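Local coordinates for prolyl endopeptidase (Myxococcus xanthus, PDB 2BKL), which probably cleaves oligopeptides on the carboxyl side of proline and, less readily, alanine residues, as a serine peptidase of the S9A family, at residues Ser594-Val599 against Ala624-Ala629; Gly535-Gly540 against Leu560-Tyr565; Lys281-Val286 against Val297-Pro302. All blocks are in the same frame, centred on the assembly; numbering follows the deposited sequence.

Contacts 1 and 2 belong to the catalytic alpha/beta-hydrolase domain, with centres about 8 Å apart, and they touch directly: Lys626 forms a salt bridge with Asp561, and Ser594 OG probably hydrogen-bonds Met562 N. Both join a helix to a loop through apolar packing in the protein interior, although contact 1 adds a lysine lying over a tyrosine ring. Contact 3 lies in the beta-propeller domain, its centre about 41 Å from that of contact 2 and 49 Å from that of contact 1. There the backbone itself makes the join, two strands sharing four hydrogen bonds, with a buried apolar face and a salt-bridge network reaching from the buried Glu299 to the partly exposed Arg283 and Asp301.

Contact 1 of 3, residues Ser594-Val599 against Ala624-Ala629; sequences SPYHHV and ARKFVA
Tyr596 and Lys626 meet at about a right angle, with the CE methylene of the lysine over one face of the phenol ring. Lys626 CE sits 4.0 Å from the centroid of the Tyr596 ring, 20° off its normal, a CH-pi contact displaced toward the rim on the CE2-CZ side. Nearer the backbone, Lys626 CB approaches Tyr596 CE1 to 3.6 Å. The lysine chain bends at its third torsion (chi3 -59°), which turns CE over the ring. Its NZ then forms salt bridges with Glu28, Asp22 and Asp561, while Tyr596 OH hydrogen-bonds Asp22 and Tyr24 N, so two polar ends share one carboxylate beside an apolar overlap. In the alpha/beta-hydrolase domain this packing joins the 3-10 turn after helix 584-593 to helix 622-632, which follows strand 607-613 of the central sheet. Phe627 presents its ring edge to the turn: Pro595 O lies near the ring plane, 3.7 Å from Phe627 CE1, and Tyr596 CA is also at the edge, 4.0 Å from Phe627 CD1. With CG anti to the backbone N (chi1 -171°), the ring leaves the helix toward the turn, and its CE1 meets both Pro595 and Val599. Pro595 CB and Val599 CG2 each come within 3.8 Å of Phe627 CE1, the valine approaching obliquely. Within the turn, Ser594 OG and His597 ND1 share a 2.7 Å hydrogen bond in the imidazole plane, and Tyr596 CD2 lies over one face of the His597 ring. Met543 and Thr544 of helix 534-545, with Leu608 and Met610 of strand 607-613, also pack against Phe627.

Contact 2 of 3, residues Gly535-Gly540 against Leu560-Tyr565; sequences GGLLVG and LDMVRY
Leu560 pushes one methyl against the backbone of helix 534-545, where glycines let it come close. Its CD2 lies 3.6 Å from Gly536 O and 4.0 Å from Gly540 CA. The two glycines stand one helical turn apart, joined by the bond from Gly540 N to Gly536 O, and a CB on Gly540 would clash with that methyl. Leu560 CD2 is also 4.2 Å from Leu537 CA, so this one methyl rests on the helix backbone. Helix 534-545 begins just beyond Ser533, a residue of the pocket that holds the bound benzyloxycarbonyl-Ala-Pro ligand, and Gly535 completes a GxSxG sequence consistent with the nucleophile elbow of an alpha/beta-hydrolase. Segment 560-565 lies in the loop that follows strand 552-556 and packs against one side of the helix at Gly536, Leu537 and Gly540. Looser packing follows at Leu537 and Met562, whose side chains cross at about a right angle. Leu537 CD1 meets Met562 CG at 3.9 Å, and its CD2 lies 4.1 Å from Met562 CE. The methionine is bent at chi2 and chi3, bringing SD near both leucine methyls and CE near CD2; Tyr578 and Tyr593 pack against both residues. Farther from the helix the loop carries polar groups, among them the partly exposed Arg564: Asp561 OD1 accepts weak bonds from Val563 N and Arg564 N, and Arg564 NE forms a salt bridge with Glu28.

Contact 3 of 3, residues Lys281-Val286 against Val297-Pro302; sequences KDRFYV and VFEVDP
Two antiparallel strands of one four-stranded propeller blade, 283-288 and 296-300, form a beta hairpin through this contact. Phe284 with Val300 and Val286 with Phe298 are hydrogen-bonded pairs, their four N-H...O bonds 2.8 to 2.9 Å long, and Tyr285 with Glu299 is the non-hydrogen-bonded pair between them. On the face carrying Phe284 and Val286, the valine methyls Val286 CG2 and Val300 CG2 touch at 3.7 Å. Past the strand end, Pro302 CG lies over the Phe284 ring, 3.9 Å from its centroid. The Arg283 chain is bent at chi2 and chi3, which brings NE to Glu299 OE2 as a donor at 2.7 Å, while NH2 adds a weaker bond to the same oxygen. OE2 receives NE through its anti lone pair, with the carboxylate and guanidinium planes 90° apart. A longer salt bridge, 3.5 Å, links Arg283 NH1 to Asp301 OD2; Asp301 OD1 bonds Ala303 N. An alanine at Arg283 would probably leave the carboxylate of buried Glu299 without its cationic mate in the hairpin and Asp301 without this ion pair. One guanidinium between two acids is thus likely to offset the repulsion between their charges.

Contact 1 of 3, residues Ser594-Val599 against Ala624-Ala629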
loop_
_atom_site.group_PDB
_atom_site.type_symbol
_atom_site.label_atom_id
_atom_site.label_comp_id
_atom_site.label_asym_id
_atom_site.label_seq_id
_atom_site.Cartn_x
_atom_site.Cartn_y
_atom_site.Cartn_z
ATOM N N SER A 594 17.088 -13.552 -5.592
ATOM C CA SER A 594 17.601 -12.320 -4.936
ATOM C C SER A 594 18.303 -11.444 -5.976
ATOM O O SER A 594 19.356 -11.834 -6.490
ATOM C CB SER A 594 18.572 -12.720 -3.847
ATOM O OG SER A 594 19.146 -11.572 -3.224
ATOM N N PRO A 595 17.702 -10.356 -6.426
ATOM C CA PRO A 595 18.267 -9.633 -7.574
ATOM C C PRO A 595 19.721 -9.200 -7.394
ATOM O O PRO A 595 20.501 -9.234 -8.341
ATOM C CB PRO A 595 17.309 -8.437 -7.727
ATOM C CG PRO A 595 16.018 -9.017 -7.272
ATOM C CD PRO A 595 16.351 -9.863 -6.078
ATOM N N TYR A 596 20.077 -8.769 -6.193
ATOM C CA TYR A 596 21.429 -8.303 -5.901
ATOM C C TYR A 596 22.471 -9.372 -6.181
ATOM O O TYR A 596 23.598 -9.038 -6.519
ATOM C CB TYR A 596 21.507 -7.858 -4.455
ATOM C CG TYR A 596 22.892 -7.532 -3.959
ATOM C CD1 TYR A 596 23.620 -6.484 -4.485
ATOM C CD2 TYR A 596 23.465 -8.277 -2.954
ATOM C CE1 TYR A 596 24.883 -6.174 -4.020
ATOM C CE2 TYR A 596 24.752 -7.982 -2.484
ATOM C CZ TYR A 596 25.428 -6.923 -3.016
ATOM O OH TYR A 596 26.660 -6.662 -2.453
ATOM N N HIS A 597 22.081 -10.648 -6.065
ATOM C CA HIS A 597 22.982 -11.781 -6.285
ATOM C C HIS A 597 22.923 -12.348 -7.692
ATOM O O HIS A 597 23.543 -13.385 -7.970
ATOM C CB HIS A 597 22.696 -12.881 -5.258
ATOM C CG HIS A 597 22.889 -12.419 -3.865
ATOM N ND1 HIS A 597 21.848 -11.956 -3.082
ATOM C CD2 HIS A 597 24.009 -12.327 -3.108
ATOM C CE1 HIS A 597 22.325 -11.574 -1.912
ATOM N NE2 HIS A 597 23.635 -11.803 -1.892
ATOM N N HIS A 598 22.220 -11.660 -8.588
ATOM C CA HIS A 598 22.049 -12.144 -9.952
ATOM C C HIS A 598 22.332 -11.116 -11.023
ATOM O O HIS A 598 21.830 -11.212 -12.160
ATOM C CB HIS A 598 20.663 -12.762 -10.102
ATOM C CG HIS A 598 20.538 -14.067 -9.378
ATOM N ND1 HIS A 598 20.928 -15.275 -9.927
ATOM C CD2 HIS A 598 20.138 -14.342 -8.111
ATOM C CE1 HIS A 598 20.743 -16.234 -9.035
ATOM N NE2 HIS A 598 20.278 -15.693 -7.923
ATOM N N VAL A 599 23.174 -10.144 -10.685
ATOM C CA VAL A 599 23.669 -9.180 -11.690
ATOM C C VAL A 599 24.853 -9.846 -12.413
ATOM O O VAL A 599 25.996 -9.683 -12.016
ATOM C CB VAL A 599 24.024 -7.827 -11.077
ATOM C CG1 VAL A 599 24.465 -6.838 -12.133
ATOM C CG2 VAL A 599 22.844 -7.274 -10.272
ATOM N N ALA A 624 18.735 -0.441 -2.521
ATOM C CA ALA A 624 18.911 0.325 -3.743
ATOM C C ALA A 624 20.380 0.720 -3.926
ATOM O O ALA A 624 20.892 0.739 -5.020
ATOM C CB ALA A 624 18.011 1.552 -3.676
ATOM N N ARG A 625 21.075 1.042 -2.846
ATOM C CA ARG A 625 22.487 1.403 -2.975
ATOM C C ARG A 625 23.320 0.241 -3.487
ATOM O O ARG A 625 24.113 0.390 -4.424
ATOM C CB ARG A 625 23.069 1.863 -1.638
ATOM C CG ARG A 625 22.430 3.083 -1.008
ATOM C CD ARG A 625 23.279 3.760 0.098
ATOM N NE ARG A 625 23.321 3.000 1.344
ATOM C CZ ARG A 625 22.481 3.109 2.369
ATOM N NH1 ARG A 625 21.455 3.929 2.323
ATOM N NH2 ARG A 625 22.667 2.374 3.469
ATOM N N LYS A 626 23.188 -0.911 -2.863
ATOM C CA LYS A 626 23.977 -2.072 -3.277
ATOM C C LYS A 626 23.651 -2.493 -4.722
ATOM O O LYS A 626 24.558 -2.861 -5.490
ATOM C CB LYS A 626 23.794 -3.236 -2.328
ATOM C CG LYS A 626 24.311 -2.986 -0.904
ATOM C CD LYS A 626 24.734 -4.254 -0.188
ATOM C CE LYS A 626 23.637 -5.266 -0.055
ATOM N NZ LYS A 626 24.056 -6.434 0.806
ATOM N N PHE A 627 22.366 -2.474 -5.085
ATOM C CA PHE A 627 21.979 -2.909 -6.414
ATOM C C PHE A 627 22.484 -1.943 -7.463
ATOM O O PHE A 627 22.995 -2.387 -8.482
ATOM C CB PHE A 627 20.462 -3.094 -6.495
ATOM C CG PHE A 627 19.985 -3.755 -7.758
ATOM C CD1 PHE A 627 20.133 -5.119 -7.929
ATOM C CD2 PHE A 627 19.391 -3.009 -8.786
ATOM C CE1 PHE A 627 19.634 -5.751 -9.050
ATOM C CE2 PHE A 627 18.925 -3.633 -9.933
ATOM C CZ PHE A 627 19.064 -4.987 -10.074
ATOM N N VAL A 628 22.346 -0.633 -7.242
ATOM C CA VAL A 628 22.829 0.344 -8.240
ATOM C C VAL A 628 24.332 0.214 -8.429
ATOM O O VAL A 628 24.837 0.281 -9.555
ATOM C CB VAL A 628 22.398 1.795 -7.958
ATOM C CG1 VAL A 628 23.294 2.501 -7.010
ATOM C CG2 VAL A 628 22.342 2.583 -9.286
ATOM N N ALA A 629 25.068 -0.009 -7.341
ATOM C CA ALA A 629 26.496 -0.232 -7.445
ATOM C C ALA A 629 26.830 -1.446 -8.292
ATOM O O ALA A 629 27.690 -1.388 -9.164
ATOM C CB ALA A 629 27.099 -0.393 -6.076
#

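Contact 2 of 3, residues Gly535-Gly540 against Leu560-Tyr565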
loop_
_atom_site.group_PDB
_atom_site.type_symbol
_atom_site.label_atom_id
_atom_site.label_comp_id
_atom_site.label_asym_id
_atom_site.label_seq_id
_atom_site.Cartn_x
_atom_site.Cartn_y
_atom_site.Cartn_z
ATOM N N GLY A 535 7.210 -4.454 -5.369
ATOM C CA GLY A 535 7.259 -4.220 -6.814
ATOM C C GLY A 535 8.664 -3.853 -7.287
ATOM O O GLY A 535 9.010 -3.993 -8.454
ATOM N N GLY A 536 9.461 -3.290 -6.381
ATOM C CA GLY A 536 10.851 -3.017 -6.674
ATOM C C GLY A 536 11.615 -4.317 -6.810
ATOM O O GLY A 536 12.422 -4.478 -7.687
ATOM N N LEU A 537 11.342 -5.270 -5.899
ATOM C CA LEU A 537 11.850 -6.628 -6.005
ATOM C C LEU A 537 11.448 -7.216 -7.366
ATOM O O LEU A 537 12.271 -7.794 -8.070
ATOM C CB LEU A 537 11.294 -7.472 -4.853
ATOM C CG LEU A 537 11.479 -8.972 -4.969
ATOM C CD1 LEU A 537 12.953 -9.337 -5.041
ATOM C CD2 LEU A 537 10.827 -9.650 -3.814
ATOM N N LEU A 538 10.162 -7.057 -7.710
ATOM C CA LEU A 538 9.649 -7.548 -8.990
ATOM C C LEU A 538 10.481 -7.104 -10.166
ATOM O O LEU A 538 10.924 -7.922 -10.977
ATOM C CB LEU A 538 8.216 -7.092 -9.196
ATOM C CG LEU A 538 7.639 -7.333 -10.591
ATOM C CD1 LEU A 538 7.512 -8.822 -10.865
ATOM C CD2 LEU A 538 6.293 -6.647 -10.666
ATOM N N VAL A 539 10.716 -5.805 -10.286
ATOM C CA VAL A 539 11.438 -5.305 -11.467
ATOM C C VAL A 539 12.931 -5.617 -11.413
ATOM O O VAL A 539 13.562 -5.791 -12.456
ATOM C CB VAL A 539 11.134 -3.816 -11.816
ATOM C CG1 VAL A 539 9.671 -3.652 -12.072
ATOM C CG2 VAL A 539 11.620 -2.858 -10.750
ATOM N N GLY A 540 13.508 -5.687 -10.216
ATOM C CA GLY A 540 14.870 -6.159 -10.079
ATOM C C GLY A 540 15.066 -7.594 -10.503
ATOM O O GLY A 540 16.066 -7.930 -11.177
ATOM N N LEU A 560 15.912 -5.834 -2.572
ATOM C CA LEU A 560 16.748 -6.431 -3.620
ATOM C C LEU A 560 17.781 -7.441 -3.127
ATOM O O LEU A 560 18.152 -8.314 -3.897
ATOM C CB LEU A 560 17.407 -5.356 -4.511
ATOM C CG LEU A 560 16.452 -4.430 -5.238
ATOM C CD1 LEU A 560 17.106 -3.164 -5.723
ATOM C CD2 LEU A 560 15.762 -5.118 -6.367
ATOM N N ASP A 561 18.295 -7.307 -1.892
ATOM C CA ASP A 561 19.124 -8.362 -1.288
ATOM C C ASP A 561 18.211 -9.207 -0.414
ATOM O O ASP A 561 17.875 -8.832 0.724
ATOM C CB ASP A 561 20.288 -7.785 -0.475
ATOM C CG ASP A 561 21.141 -8.835 0.162
ATOM O OD1 ASP A 561 20.698 -10.006 0.263
ATOM O OD2 ASP A 561 22.296 -8.540 0.610
ATOM N N MET A 562 17.739 -10.314 -0.971
ATOM C CA MET A 562 16.731 -11.126 -0.289
ATOM C C MET A 562 17.356 -12.140 0.658
ATOM O O MET A 562 16.660 -12.813 1.383
ATOM C CB MET A 562 15.805 -11.803 -1.298
ATOM C CG MET A 562 15.045 -10.793 -2.120
ATOM S SD MET A 562 13.972 -9.704 -1.148
ATOM C CE MET A 562 12.837 -10.824 -0.471
ATOM N N VAL A 563 18.683 -12.243 0.650
ATOM C CA VAL A 563 19.401 -13.059 1.616
ATOM C C VAL A 563 19.529 -12.319 2.945
ATOM O O VAL A 563 19.630 -12.945 3.998
ATOM C CB VAL A 563 20.777 -13.468 1.040
ATOM C CG1 VAL A 563 21.611 -14.218 2.066
ATOM C CG2 VAL A 563 20.584 -14.303 -0.227
ATOM N N ARG A 564 19.534 -10.987 2.906
ATOM C CA ARG A 564 19.745 -10.182 4.107
ATOM C C ARG A 564 18.577 -9.245 4.479
ATOM O O ARG A 564 18.638 -8.533 5.464
ATOM C CB ARG A 564 21.017 -9.355 3.992
ATOM C CG ARG A 564 22.264 -10.190 3.921
ATOM C CD ARG A 564 23.550 -9.436 3.738
ATOM N NE ARG A 564 23.847 -8.452 4.767
ATOM C CZ ARG A 564 24.336 -8.734 5.986
ATOM N NH1 ARG A 564 24.487 -9.995 6.394
ATOM N NH2 ARG A 564 24.641 -7.725 6.802
ATOM N N TYR A 565 17.490 -9.254 3.721
ATOM C CA TYR A 565 16.429 -8.252 3.951
ATOM C C TYR A 565 15.844 -8.289 5.376
ATOM O O TYR A 565 15.423 -7.262 5.885
ATOM C CB TYR A 565 15.307 -8.372 2.906
ATOM C CG TYR A 565 14.261 -9.382 3.298
ATOM C CD1 TYR A 565 14.422 -10.738 3.022
ATOM C CD2 TYR A 565 13.140 -9.004 4.051
ATOM C CE1 TYR A 565 13.476 -11.685 3.436
ATOM C CE2 TYR A 565 12.193 -9.961 4.481
ATOM C CZ TYR A 565 12.365 -11.272 4.181
ATOM O OH TYR A 565 11.449 -12.173 4.629
#

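Contact 3 of 3, residues Lys281-Val286 against Val297-Pro302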
loop_
_atom_site.group_PDB
_atom_site.type_symbol
_atom_site.label_atom_id
_atom_site.label_comp_id
_atom_site.label_asym_id
_atom_site.label_seq_id
_atom_site.Cartn_x
_atom_site.Cartn_y
_atom_site.Cartn_z
ATOM N N LYS A 281 -25.062 -5.515 17.519
ATOM C CA LYS A 281 -26.233 -6.036 18.256
ATOM C C LYS A 281 -25.993 -7.457 18.779
ATOM O O LYS A 281 -26.840 -8.340 18.659
ATOM C CB LYS A 281 -27.523 -5.892 17.420
ATOM C CG LYS A 281 -27.869 -4.423 17.203
ATOM C CD LYS A 281 -29.245 -4.186 16.631
ATOM C CE LYS A 281 -29.593 -2.692 16.579
ATOM N NZ LYS A 281 -30.765 -2.477 15.674
ATOM N N ASP A 282 -24.850 -7.636 19.441
ATOM C CA ASP A 282 -24.490 -8.903 20.123
ATOM C C ASP A 282 -24.383 -10.105 19.192
ATOM O O ASP A 282 -24.528 -11.255 19.591
ATOM C CB ASP A 282 -25.449 -9.220 21.270
ATOM C CG ASP A 282 -25.501 -8.131 22.299
ATOM O OD1 ASP A 282 -24.453 -7.722 22.835
ATOM O OD2 ASP A 282 -26.591 -7.631 22.654
ATOM N N ARG A 283 -24.116 -9.839 17.915
ATOM C CA ARG A 283 -23.755 -10.919 16.989
ATOM C C ARG A 283 -22.418 -10.567 16.356
ATOM O O ARG A 283 -22.115 -9.415 16.149
ATOM C CB ARG A 283 -24.792 -11.063 15.878
ATOM C CG ARG A 283 -26.219 -11.096 16.339
ATOM C CD ARG A 283 -26.551 -12.220 17.246
ATOM N NE ARG A 283 -26.581 -13.500 16.550
ATOM C CZ ARG A 283 -26.920 -14.642 17.118
ATOM N NH1 ARG A 283 -27.221 -14.688 18.406
ATOM N NH2 ARG A 283 -26.928 -15.755 16.403
ATOM N N PHE A 284 -21.595 -11.574 16.075
ATOM C CA PHE A 284 -20.319 -11.390 15.409
ATOM C C PHE A 284 -20.464 -11.829 13.962
ATOM O O PHE A 284 -21.070 -12.867 13.675
ATOM C CB PHE A 284 -19.218 -12.266 16.042
ATOM C CG PHE A 284 -18.861 -11.952 17.472
ATOM C CD1 PHE A 284 -19.294 -10.831 18.143
ATOM C CD2 PHE A 284 -17.991 -12.823 18.134
ATOM C CE1 PHE A 284 -18.885 -10.596 19.449
ATOM C CE2 PHE A 284 -17.608 -12.595 19.459
ATOM C CZ PHE A 284 -18.051 -11.481 20.094
ATOM N N TYR A 285 -19.934 -11.014 13.046
ATOM C CA TYR A 285 -19.900 -11.310 11.618
ATOM C C TYR A 285 -18.451 -11.566 11.239
ATOM O O TYR A 285 -17.622 -10.692 11.358
ATOM C CB TYR A 285 -20.549 -10.170 10.796
ATOM C CG TYR A 285 -21.994 -10.001 11.210
ATOM C CD1 TYR A 285 -22.338 -9.168 12.266
ATOM C CD2 TYR A 285 -22.997 -10.750 10.615
ATOM C CE1 TYR A 285 -23.646 -9.080 12.719
ATOM C CE2 TYR A 285 -24.334 -10.660 11.057
ATOM C CZ TYR A 285 -24.639 -9.817 12.104
ATOM O OH TYR A 285 -25.925 -9.752 12.561
ATOM N N VAL A 286 -18.165 -12.783 10.816
ATOM C CA VAL A 286 -16.799 -13.244 10.618
ATOM C C VAL A 286 -16.571 -13.487 9.137
ATOM O O VAL A 286 -17.193 -14.377 8.554
ATOM C CB VAL A 286 -16.515 -14.547 11.399
ATOM C CG1 VAL A 286 -15.101 -15.036 11.156
ATOM C CG2 VAL A 286 -16.754 -14.360 12.871
ATOM N N VAL A 297 -18.877 -15.567 4.756
ATOM C CA VAL A 297 -19.260 -14.922 6.012
ATOM C C VAL A 297 -20.073 -15.831 6.918
ATOM O O VAL A 297 -21.052 -16.413 6.489
ATOM C CB VAL A 297 -20.041 -13.600 5.808
ATOM C CG1 VAL A 297 -20.227 -12.881 7.140
ATOM C CG2 VAL A 297 -19.313 -12.688 4.803
ATOM N N PHE A 298 -19.672 -15.889 8.180
ATOM C CA PHE A 298 -20.373 -16.590 9.259
ATOM C C PHE A 298 -20.974 -15.581 10.249
ATOM O O PHE A 298 -20.448 -14.479 10.459
ATOM C CB PHE A 298 -19.401 -17.482 10.050
ATOM C CG PHE A 298 -18.922 -18.689 9.315
ATOM C CD1 PHE A 298 -19.658 -19.863 9.345
ATOM C CD2 PHE A 298 -17.726 -18.675 8.612
ATOM C CE1 PHE A 298 -19.226 -20.978 8.701
ATOM C CE2 PHE A 298 -17.309 -19.790 7.932
ATOM C CZ PHE A 298 -18.056 -20.963 7.987
ATOM N N GLU A 299 -22.102 -15.955 10.842
ATOM C CA GLU A 299 -22.667 -15.280 12.001
ATOM C C GLU A 299 -22.329 -16.131 13.208
ATOM O O GLU A 299 -22.542 -17.347 13.179
ATOM C CB GLU A 299 -24.182 -15.114 11.879
ATOM C CG GLU A 299 -24.824 -14.396 13.056
ATOM C CD GLU A 299 -26.303 -14.120 12.867
ATOM O OE1 GLU A 299 -26.816 -14.115 11.725
ATOM O OE2 GLU A 299 -26.968 -13.902 13.884
ATOM N N VAL A 300 -21.781 -15.497 14.239
ATOM C CA VAL A 300 -21.372 -16.186 15.464
ATOM C C VAL A 300 -22.075 -15.564 16.647
ATOM O O VAL A 300 -22.139 -14.342 16.762
ATOM C CB VAL A 300 -19.850 -16.083 15.647
ATOM C CG1 VAL A 300 -19.403 -16.773 16.968
ATOM C CG2 VAL A 300 -19.133 -16.667 14.443
ATOM N N ASP A 301 -22.619 -16.415 17.519
ATOM C CA ASP A 301 -23.255 -16.005 18.756
ATOM C C ASP A 301 -22.174 -15.956 19.849
ATOM O O ASP A 301 -21.549 -16.954 20.113
ATOM C CB ASP A 301 -24.298 -17.062 19.085
ATOM C CG ASP A 301 -25.116 -16.719 20.291
ATOM O OD1 ASP A 301 -24.736 -15.818 21.073
ATOM O OD2 ASP A 301 -26.193 -17.311 20.495
ATOM N N PRO A 302 -21.894 -14.795 20.425
ATOM C CA PRO A 302 -20.848 -14.697 21.459
ATOM C C PRO A 302 -21.104 -15.660 22.636
ATOM O O PRO A 302 -20.152 -16.036 23.293
ATOM C CB PRO A 302 -20.953 -13.251 21.928
ATOM C CG PRO A 302 -21.692 -12.523 20.819
ATOM C CD PRO A 302 -22.539 -13.497 20.145
#